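Local structure of nine-heme cytochrome c (Desulfovibrio desulfuricans, 1OFW) at residues E4-S8 and H37-K42; E107-C111 and R207-D211; V172-L176 and R198-T202. The protein carries electrons through nine c-type hemes and may form part of a transmembrane redox complex that delivers electrons to the cytoplasm for sulfate reduction. The contacts are given in a common frame with arbitrary orientation. Numbering follows the deposited sequence.

Contact 1: E4-S8 and H37-K42; sequences EPTDS and HLIHEK. With HEC (heme c), chain C.
Residues 4-8 form an irregular strip lying against helix 37-43. The backbone is extended from Glu-4 (psi 134°) to Thr-6 (psi 152°) and turns to helical values at Asp-7 and Ser-8. Nearest CA pairs are Thr-6 with Leu-38, 5.6 Å, and Ser-8 with Glu-41, 7.9 Å. Glu-4, stretched out as t,t, sets OE2 2.9 Å from NZ of Lys-42 in a surface salt bridge; the nearly extended lysine carries its charge that far. Pro-5 suits the extended backbone: its ring turns away while its O lies 3.7 Å from CD1 of Leu-38. That methyl is 4.0 Å from CA of Thr-6, whose OG1 hydrogen-bonds forward to Ala-10 O, holding the turn that follows. The N of Asp-7 donates to water 1 at 3.0 Å, which donates to OE2 of Glu-41 at 3.0 Å. Ser-8 N gives a 3.0 Å hydrogen bond to OE2 of Glu-41, and Ser-8 OG (rotamer p) a very short one, 2.4 Å, to OE1 of Glu-41. Rotamer p of Glu-41 brings its carboxylate to both Ser-8 and His-37. One helical turn back, ND1 of His-37 donates to OE1 of Glu-41 at 2.8 Å, while NE2 of His-37 binds the heme FE at 2.0 Å, opposite His-51. Such a His-carboxylate pair fixes the ligand ring and probably gives it some imidazolate character, which would tend to stabilise oxidised iron.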
# COMPACT_ATOMS: atom_id res chain seq x y z
N GLU A 4 -24.56 -2.90 -3.79
CA GLU A 4 -24.92 -2.49 -5.13
C GLU A 4 -24.50 -3.50 -6.18
O GLU A 4 -23.37 -4.00 -6.16
CB GLU A 4 -24.25 -1.15 -5.41
CG GLU A 4 -24.36 -0.57 -6.80
CD GLU A 4 -23.50 0.69 -6.99
OE1 GLU A 4 -23.05 1.29 -5.99
OE2 GLU A 4 -23.26 1.11 -8.14
N PRO A 5 -25.37 -3.84 -7.12
CA PRO A 5 -25.04 -4.84 -8.16
C PRO A 5 -24.02 -4.30 -9.14
O PRO A 5 -23.95 -3.10 -9.44
CB PRO A 5 -26.36 -5.15 -8.84
CG PRO A 5 -27.32 -4.13 -8.36
CD PRO A 5 -26.74 -3.31 -7.25
N THR A 6 -23.16 -5.18 -9.65
CA THR A 6 -22.21 -4.80 -10.68
C THR A 6 -22.82 -4.76 -12.08
O THR A 6 -23.76 -5.50 -12.40
CB THR A 6 -21.07 -5.83 -10.79
OG1 THR A 6 -21.64 -7.11 -11.18
CG2 THR A 6 -20.34 -5.98 -9.47
N ASP A 7 -22.29 -3.93 -12.97
CA ASP A 7 -22.62 -4.01 -14.38
C ASP A 7 -22.09 -5.30 -15.00
O ASP A 7 -22.74 -5.85 -15.89
CB ASP A 7 -22.06 -2.82 -15.12
CG ASP A 7 -22.89 -1.57 -14.82
OD1 ASP A 7 -23.98 -1.62 -14.19
OD2 ASP A 7 -22.39 -0.51 -15.24
N SER A 8 -20.95 -5.80 -14.52
CA SER A 8 -20.33 -6.96 -15.15
C SER A 8 -21.07 -8.27 -14.92
O SER A 8 -20.88 -9.18 -15.72
CB SER A 8 -18.91 -7.13 -14.63
OG SER A 8 -18.84 -7.10 -13.22
N HIS A 37 -15.36 -6.28 -5.85
CA HIS A 37 -15.31 -6.28 -7.29
C HIS A 37 -15.94 -5.02 -7.86
O HIS A 37 -15.50 -4.47 -8.86
CB HIS A 37 -16.00 -7.54 -7.84
CG HIS A 37 -15.61 -7.88 -9.24
ND1 HIS A 37 -16.04 -7.22 -10.37
CD2 HIS A 37 -14.76 -8.84 -9.73
CE1 HIS A 37 -15.50 -7.76 -11.45
NE2 HIS A 37 -14.71 -8.75 -11.09
N LEU A 38 -17.01 -4.57 -7.19
CA LEU A 38 -17.72 -3.37 -7.64
C LEU A 38 -16.76 -2.19 -7.70
O LEU A 38 -16.75 -1.49 -8.72
CB LEU A 38 -18.89 -3.12 -6.71
CG LEU A 38 -19.72 -1.84 -6.98
CD1 LEU A 38 -20.63 -2.08 -8.17
CD2 LEU A 38 -20.51 -1.38 -5.77
N ILE A 39 -15.99 -2.02 -6.62
CA ILE A 39 -15.08 -0.85 -6.60
C ILE A 39 -14.05 -0.98 -7.69
O ILE A 39 -13.72 -0.02 -8.42
CB ILE A 39 -14.44 -0.69 -5.20
CG1 ILE A 39 -15.44 0.01 -4.26
CG2 ILE A 39 -13.10 -0.03 -5.22
CD1 ILE A 39 -15.06 -0.13 -2.80
N HIS A 40 -13.51 -2.19 -7.84
CA HIS A 40 -12.44 -2.38 -8.81
C HIS A 40 -12.92 -2.25 -10.26
O HIS A 40 -12.28 -1.60 -11.08
CB HIS A 40 -11.77 -3.74 -8.59
CG HIS A 40 -10.80 -3.72 -7.43
ND1 HIS A 40 -11.18 -3.87 -6.11
CD2 HIS A 40 -9.45 -3.58 -7.42
CE1 HIS A 40 -10.10 -3.80 -5.34
NE2 HIS A 40 -9.04 -3.64 -6.11
N GLU A 41 -14.07 -2.79 -10.65
CA GLU A 41 -14.49 -2.71 -12.05
C GLU A 41 -14.88 -1.27 -12.38
O GLU A 41 -14.79 -0.92 -13.56
CB GLU A 41 -15.59 -3.71 -12.35
CG GLU A 41 -16.98 -3.36 -11.82
CD GLU A 41 -17.98 -4.44 -12.22
OE1 GLU A 41 -17.87 -5.57 -11.69
OE2 GLU A 41 -18.88 -4.18 -13.06
N LYS A 42 -15.28 -0.49 -11.38
CA LYS A 42 -15.62 0.90 -11.69
C LYS A 42 -14.33 1.67 -11.97
O LYS A 42 -14.39 2.61 -12.76
CB LYS A 42 -16.38 1.57 -10.56
CG LYS A 42 -17.82 1.13 -10.44
CD LYS A 42 -18.42 1.64 -9.13
CE LYS A 42 -19.92 1.39 -9.16
NZ LYS A 42 -20.55 2.14 -8.03
FE HEC C . -13.53 -9.86 -12.29
CHA HEC C . -14.25 -12.46 -10.21
CHB HEC C . -16.07 -10.79 -14.39
CHC HEC C . -13.14 -6.97 -14.04
CHD HEC C . -10.67 -9.21 -10.52
NA HEC C . -14.87 -11.32 -12.30
C1A HEC C . -15.03 -12.29 -11.34
C2A HEC C . -16.15 -13.15 -11.71
C3A HEC C . -16.64 -12.69 -12.87
C4A HEC C . -15.85 -11.54 -13.26
CMA HEC C . -17.82 -13.20 -13.72
CAA HEC C . -16.63 -14.38 -10.92
CBA HEC C . -15.89 -15.59 -11.53
CGA HEC C . -15.99 -16.91 -10.81
O1A HEC C . -16.17 -16.96 -9.57
O2A HEC C . -15.89 -17.94 -11.53
NB HEC C . -14.39 -9.08 -13.91
C1B HEC C . -15.42 -9.61 -14.68
C2B HEC C . -15.70 -8.73 -15.80
C3B HEC C . -14.93 -7.64 -15.67
C4B HEC C . -14.10 -7.87 -14.48
CMB HEC C . -16.74 -9.05 -16.90
CAB HEC C . -14.85 -6.36 -16.50
CBB HEC C . -16.17 -5.59 -16.54
NC HEC C . -12.18 -8.40 -12.28
C1C HEC C . -12.19 -7.29 -13.08
C2C HEC C . -11.05 -6.46 -12.78
C3C HEC C . -10.33 -7.09 -11.84
C4C HEC C . -11.03 -8.30 -11.50
CMC HEC C . -10.73 -5.14 -13.51
CAC HEC C . -8.97 -6.73 -11.23
CBC HEC C . -8.90 -5.34 -10.59
ND HEC C . -12.61 -10.69 -10.73
C1D HEC C . -11.44 -10.28 -10.13
C2D HEC C . -11.16 -11.12 -9.00
C3D HEC C . -12.18 -11.98 -8.85
C4D HEC C . -13.09 -11.73 -9.97
CMD HEC C . -9.87 -10.96 -8.13
CAD HEC C . -12.42 -13.00 -7.74
CBD HEC C . -12.05 -14.45 -8.16
CGD HEC C . -12.38 -15.41 -6.98
O1D HEC C . -11.44 -16.15 -6.65
O2D HEC C . -13.51 -15.43 -6.46
O HOH W 1 -20.44 -1.86 -11.96

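Contact 2: E107-C111 and R207-D211; sequences ERREC and RIKDD. With HEC (heme c), chain F.
Arg-207, Glu-110 and Asp-211 give up the most surface here, and they hold a short helical segment and a turn together beside heme 4. The backbones come closest at Glu-110 and Arg-207, CA to CA 6.0 Å, CB to CB 3.9 Å. Glu-110 sits in a weakly bonded helix starting about Arg-109; Arg-207 follows helix 197-206 and precedes a type I beta turn, Ile-208 to Asp-211. The CA-to-CB bond of Glu-110 (p) points toward Arg-207, but its end leads away to Arg-108. Two waters bridge the gap: water 2 is 2.8 Å from Glu-110 O and weakly bonded, 3.4 Å, to Arg-207 NE; water 3 is 2.8 Å from Arg-207 O and weakly bonded, 3.3 Å, to Glu-110 OE2. Asp-211 (t) is the N-cap of helix 212-217: OD2 takes Ala-214 N, and OD1 accepts from Arg-108 NH2 at 2.7 Å. That NH2 of Arg-108 also meets OE2 of Glu-110 at 2.9 Å. Cys-111 SG is bonded to heme CAB at 1.8 Å, and the thioether methyl CBB lies over one guanidinium face of Arg-108. One arginine cation thus balances two carboxylates, a salt-bridge network joining both halves of the protein around the attachment of heme 4.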
# COMPACT_ATOMS: atom_id res chain seq x y z
N GLU A 107 3.00 5.43 -10.39
CA GLU A 107 2.64 6.11 -11.62
C GLU A 107 1.76 7.32 -11.43
O GLU A 107 1.51 8.05 -12.41
CB GLU A 107 1.91 5.10 -12.52
CG GLU A 107 2.79 3.92 -12.88
CD GLU A 107 2.12 2.89 -13.77
OE1 GLU A 107 0.97 3.11 -14.20
OE2 GLU A 107 2.78 1.85 -14.01
N ARG A 108 1.22 7.56 -10.24
CA ARG A 108 0.31 8.64 -9.95
C ARG A 108 1.03 9.73 -9.13
O ARG A 108 1.53 9.42 -8.06
CB ARG A 108 -0.91 8.19 -9.16
CG ARG A 108 -1.75 7.18 -9.95
CD ARG A 108 -2.91 6.56 -9.22
NE ARG A 108 -3.72 7.54 -8.53
CZ ARG A 108 -4.58 7.29 -7.55
NH1 ARG A 108 -4.77 6.06 -7.17
NH2 ARG A 108 -5.22 8.31 -7.00
N ARG A 109 1.09 10.94 -9.68
CA ARG A 109 1.91 11.98 -9.06
C ARG A 109 1.59 12.21 -7.60
O ARG A 109 2.52 12.48 -6.82
CB ARG A 109 1.71 13.29 -9.83
CG ARG A 109 2.82 14.27 -9.67
CD ARG A 109 2.56 15.67 -10.25
NE ARG A 109 2.98 16.58 -9.19
CZ ARG A 109 2.44 17.46 -8.37
NH1 ARG A 109 1.14 17.74 -8.35
NH2 ARG A 109 3.25 18.11 -7.51
N GLU A 110 0.33 12.14 -7.21
CA GLU A 110 -0.07 12.46 -5.83
C GLU A 110 0.43 11.39 -4.88
O GLU A 110 0.57 11.63 -3.68
CB GLU A 110 -1.58 12.65 -5.72
CG GLU A 110 -2.42 11.45 -6.04
CD GLU A 110 -2.87 11.36 -7.48
OE1 GLU A 110 -2.22 11.86 -8.40
OE2 GLU A 110 -3.92 10.75 -7.75
N CYS A 111 0.74 10.21 -5.38
CA CYS A 111 1.25 9.12 -4.58
C CYS A 111 2.76 8.98 -4.63
O CYS A 111 3.38 8.50 -3.68
CB CYS A 111 0.65 7.80 -5.09
SG CYS A 111 -1.10 7.74 -5.43
N ARG A 207 -4.41 15.94 -1.46
CA ARG A 207 -4.41 15.35 -2.78
C ARG A 207 -4.87 13.88 -2.79
O ARG A 207 -5.15 13.35 -3.89
CB ARG A 207 -3.03 15.39 -3.42
CG ARG A 207 -2.74 16.60 -4.30
CD ARG A 207 -1.29 16.51 -4.83
NE ARG A 207 -0.47 16.97 -3.73
CZ ARG A 207 0.35 18.00 -3.63
NH1 ARG A 207 0.61 18.86 -4.60
NH2 ARG A 207 0.95 18.15 -2.45
N ILE A 208 -4.91 13.24 -1.62
CA ILE A 208 -5.32 11.84 -1.55
C ILE A 208 -6.50 11.61 -0.64
O ILE A 208 -6.82 10.49 -0.24
CB ILE A 208 -4.14 10.99 -1.03
CG1 ILE A 208 -3.69 11.30 0.37
CG2 ILE A 208 -2.97 11.15 -2.00
CD1 ILE A 208 -2.84 10.24 1.02
N LYS A 209 -7.21 12.71 -0.28
CA LYS A 209 -8.18 12.55 0.80
C LYS A 209 -9.34 11.63 0.40
O LYS A 209 -9.98 11.03 1.27
CB LYS A 209 -8.70 13.91 1.31
CG LYS A 209 -9.57 14.65 0.32
CD LYS A 209 -9.85 16.07 0.84
CE LYS A 209 -10.47 16.90 -0.28
NZ LYS A 209 -10.48 18.36 0.04
N ASP A 210 -9.65 11.49 -0.87
CA ASP A 210 -10.79 10.57 -1.09
C ASP A 210 -10.40 9.26 -1.75
O ASP A 210 -11.23 8.46 -2.22
CB ASP A 210 -11.80 11.35 -1.92
CG ASP A 210 -12.40 12.48 -1.10
OD1 ASP A 210 -12.85 12.25 0.05
OD2 ASP A 210 -12.42 13.61 -1.64
N ASP A 211 -9.09 8.98 -1.81
CA ASP A 211 -8.58 7.85 -2.55
C ASP A 211 -8.77 6.56 -1.79
O ASP A 211 -8.32 6.38 -0.68
CB ASP A 211 -7.10 8.00 -2.93
CG ASP A 211 -6.70 6.89 -3.88
OD1 ASP A 211 -6.72 7.13 -5.11
OD2 ASP A 211 -6.38 5.78 -3.42
FE HEC F . 0.71 5.48 0.62
CHA HEC F . 1.50 2.67 2.49
CHB HEC F . -1.11 3.53 -1.49
CHC HEC F . -0.19 8.23 -1.17
CHD HEC F . 2.64 7.38 2.67
NA HEC F . 0.29 3.53 0.52
C1A HEC F . 0.74 2.52 1.34
C2A HEC F . 0.34 1.23 0.83
C3A HEC F . -0.38 1.45 -0.30
C4A HEC F . -0.44 2.89 -0.47
CMA HEC F . -1.00 0.42 -1.25
CAA HEC F . 0.71 -0.10 1.47
CBA HEC F . 2.21 -0.45 1.20
CGA HEC F . 2.39 -0.96 -0.20
O1A HEC F . 1.67 -1.90 -0.60
O2A HEC F . 3.22 -0.44 -0.97
NB HEC F . -0.42 5.81 -1.00
C1B HEC F . -1.08 4.88 -1.78
C2B HEC F . -1.71 5.50 -2.91
C3B HEC F . -1.45 6.82 -2.84
C4B HEC F . -0.65 7.01 -1.63
CMB HEC F . -2.50 4.68 -3.97
CAB HEC F . -1.85 7.94 -3.80
CBB HEC F . -3.37 8.08 -3.95
NC HEC F . 1.18 7.41 0.72
C1C HEC F . 0.65 8.40 -0.10
C2C HEC F . 1.14 9.71 0.35
C3C HEC F . 1.96 9.47 1.39
C4C HEC F . 1.97 8.04 1.66
CMC HEC F . 0.76 11.04 -0.30
CAC HEC F . 2.83 10.49 2.16
CBC HEC F . 2.02 11.60 2.87
ND HEC F . 1.88 5.08 2.19
C1D HEC F . 2.58 6.03 2.94
C2D HEC F . 3.23 5.37 4.05
C3D HEC F . 2.91 4.07 4.02
C4D HEC F . 2.07 3.89 2.86
CMD HEC F . 4.10 6.11 5.08
CAD HEC F . 3.29 2.95 5.01
CBD HEC F . 4.34 1.96 4.42
CGD HEC F . 4.34 0.67 5.28
O1D HEC F . 4.86 0.74 6.40
O2D HEC F . 3.82 -0.38 4.85
O HOH W 2 -0.17 13.97 -2.25
O HOH W 3 -6.01 11.07 -5.17

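Contact 3: V172-L176 and R198-T202; sequences VSPML and RRHLT. With HEC (heme c), chain J.
Helix 197-206 offers one side of residues 198-202 to a loop that contains a short 3-10 turn, 174-176, closed by a 2.9 Å bond from Leu-176 N to Ser-173 O. The CA atoms come nearest at Pro-174 and Arg-198, 5.8 Å. Arg-198 starts with an extended t,t chain that runs along the proline: its CG is 3.8 Å from CB of Pro-174, and its NE makes a weak 3.1 Å hydrogen bond to O of Pro-174. The guanidinium has SD of Met-175 over one face, 3.7 Å from NH1 of Arg-198, while NH2 bonds to Ala-177 O; arginine thus combines a greasy stem with a tip that satisfies loop carbonyls. Arg-199 faces away from the loop and donates from NE to propionate oxygen O1A of heme 8 at 3.3 Å. His-200 NE2 binds the FE of heme 8 at 2.0 Å, with His-271 as the other axial ligand. Since His-197 is an axial ligand of heme 6, this helix after the two-stranded sheet carries ligands for two hemes, as in the class III cytochrome c family. Leu-201 returns to the loop, CD2 lying 4.1 Å from CB of Pro-174; a branched apolar chain suits a place between proline and a second heme. Thr-202 (m) folds OG1 back onto O of Arg-198 at 2.7 Å and keeps that OG1 3.4 Å from CB of Pro-174. Rigid, apolar Pro-174 therefore packs on residues i, i+3 and i+4 of the helix surface. The loop leads from helix 152-164 into strand 181-183, whose antiparallel partner, 193-195, runs almost directly into helix 197-206.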
# COMPACT_ATOMS: atom_id res chain seq x y z
N VAL A 172 -4.21 11.35 11.55
CA VAL A 172 -4.22 12.44 12.51
C VAL A 172 -4.11 13.73 11.73
O VAL A 172 -3.59 13.90 10.66
CB VAL A 172 -3.06 12.40 13.52
CG1 VAL A 172 -3.14 11.23 14.48
CG2 VAL A 172 -1.72 12.35 12.78
N SER A 173 -4.67 14.75 12.42
CA SER A 173 -4.62 16.11 11.88
C SER A 173 -3.22 16.68 11.84
O SER A 173 -2.51 16.50 12.84
CB SER A 173 -5.50 16.92 12.84
OG SER A 173 -5.66 18.22 12.38
N PRO A 174 -2.85 17.35 10.77
CA PRO A 174 -1.54 18.03 10.75
C PRO A 174 -1.32 19.07 11.84
O PRO A 174 -0.21 19.50 12.15
CB PRO A 174 -1.55 18.77 9.41
CG PRO A 174 -2.45 17.90 8.55
CD PRO A 174 -3.57 17.52 9.49
N MET A 175 -2.35 19.57 12.45
CA MET A 175 -2.43 20.42 13.59
C MET A 175 -1.81 19.78 14.83
O MET A 175 -1.44 20.54 15.73
CB MET A 175 -3.87 20.74 14.05
CG MET A 175 -4.69 21.49 13.05
SD MET A 175 -4.00 23.07 12.69
CE MET A 175 -4.59 23.27 11.00
N LEU A 176 -1.74 18.45 14.90
CA LEU A 176 -1.04 17.82 16.00
C LEU A 176 0.45 17.63 15.80
O LEU A 176 1.08 17.01 16.66
CB LEU A 176 -1.69 16.47 16.29
CG LEU A 176 -3.16 16.54 16.71
CD1 LEU A 176 -3.70 15.16 17.06
CD2 LEU A 176 -3.34 17.45 17.92
N ARG A 198 3.86 21.73 8.45
CA ARG A 198 2.39 21.54 8.37
C ARG A 198 1.85 21.79 6.98
O ARG A 198 0.94 21.09 6.48
CB ARG A 198 1.67 22.43 9.40
CG ARG A 198 0.21 22.14 9.53
CD ARG A 198 -0.40 23.00 10.64
NE ARG A 198 0.12 22.58 11.94
CZ ARG A 198 0.03 23.28 13.08
NH1 ARG A 198 -0.56 24.48 13.01
NH2 ARG A 198 0.53 22.79 14.22
N ARG A 199 2.39 22.78 6.28
CA ARG A 199 2.00 23.07 4.92
C ARG A 199 2.22 21.82 4.03
O ARG A 199 1.32 21.48 3.25
CB ARG A 199 2.81 24.22 4.40
CG ARG A 199 2.44 24.71 3.02
CD ARG A 199 3.45 25.80 2.65
NE ARG A 199 3.32 26.31 1.30
CZ ARG A 199 2.54 27.35 0.98
NH1 ARG A 199 1.80 28.02 1.85
NH2 ARG A 199 2.52 27.72 -0.29
N HIS A 200 3.40 21.20 4.23
CA HIS A 200 3.77 19.99 3.48
C HIS A 200 2.77 18.87 3.73
O HIS A 200 2.16 18.34 2.78
CB HIS A 200 5.19 19.57 3.88
CG HIS A 200 6.25 20.10 2.99
ND1 HIS A 200 6.71 21.41 3.04
CD2 HIS A 200 6.96 19.50 1.99
CE1 HIS A 200 7.63 21.56 2.11
NE2 HIS A 200 7.83 20.41 1.43
N LEU A 201 2.56 18.50 4.97
CA LEU A 201 1.72 17.36 5.31
C LEU A 201 0.29 17.64 4.86
O LEU A 201 -0.36 16.76 4.33
CB LEU A 201 1.81 17.05 6.79
CG LEU A 201 0.97 15.88 7.30
CD1 LEU A 201 1.39 14.59 6.60
CD2 LEU A 201 1.09 15.72 8.79
N THR A 202 -0.17 18.87 5.07
CA THR A 202 -1.53 19.25 4.68
C THR A 202 -1.70 19.11 3.18
O THR A 202 -2.70 18.52 2.76
CB THR A 202 -1.83 20.67 5.15
OG1 THR A 202 -1.77 20.70 6.56
CG2 THR A 202 -3.25 21.09 4.79
FE HEC J . 9.11 19.98 -0.06
CHA HEC J . 7.64 22.36 -1.98
CHB HEC J . 11.40 22.27 1.07
CHC HEC J . 10.57 17.59 1.87
CHD HEC J . 6.82 17.67 -1.18
NA HEC J . 9.47 21.92 -0.38
C1A HEC J . 8.73 22.76 -1.22
C2A HEC J . 9.28 24.10 -1.16
C3A HEC J . 10.33 24.06 -0.34
C4A HEC J . 10.44 22.72 0.17
CMA HEC J . 11.33 25.16 0.08
CAA HEC J . 8.68 25.28 -1.93
CBA HEC J . 7.67 26.06 -1.06
CGA HEC J . 7.10 25.46 0.20
O1A HEC J . 5.98 24.90 0.05
O2A HEC J . 7.67 25.54 1.33
NB HEC J . 10.69 19.93 1.15
C1B HEC J . 11.51 20.99 1.55
C2B HEC J . 12.48 20.53 2.51
C3B HEC J . 12.25 19.21 2.74
C4B HEC J . 11.13 18.85 1.90
CMB HEC J . 13.55 21.44 3.11
CAB HEC J . 12.98 18.24 3.66
CBB HEC J . 13.22 18.77 5.09
NC HEC J . 8.78 18.03 0.22
C1C HEC J . 9.50 17.23 1.07
C2C HEC J . 9.02 15.84 1.01
C3C HEC J . 7.95 15.88 0.21
C4C HEC J . 7.79 17.22 -0.30
CMC HEC J . 9.73 14.69 1.74
CAC HEC J . 7.01 14.76 -0.28
CBC HEC J . 6.81 13.60 0.69
ND HEC J . 7.54 20.02 -1.30
C1D HEC J . 6.71 18.96 -1.63
C2D HEC J . 5.70 19.42 -2.57
C3D HEC J . 5.94 20.72 -2.81
C4D HEC J . 7.07 21.11 -2.01
CMD HEC J . 4.60 18.52 -3.17
CAD HEC J . 5.14 21.59 -3.81
CBD HEC J . 4.16 22.47 -3.00
CGD HEC J . 2.86 21.73 -2.75
O1D HEC J . 2.63 21.34 -1.58
O2D HEC J . 2.13 21.54 -3.74

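Contacts 1 and 3 are counterparts in the two cytochrome c3-like regions: each packs a segment preceding a two-stranded antiparallel hairpin against the helix that follows it, and each helix supplies axial histidines to two hemes. Their centres lie 34 Å apart, with contact 1 on heme 1 and contact 3 on heme 8. Contact 2 lies between them in space, its centre 22 Å from that of contact 1 and 16 Å from that of contact 3, and joins the two regions at heme 4, the extra heme; along the chain its segments bracket all of contact 3, while contact 1 is complete before it begins. Contacts 2 and 3 approach to about 5 Å between nearest atoms, and Arg-207 hydrogen-bonds a propionate of heme 8.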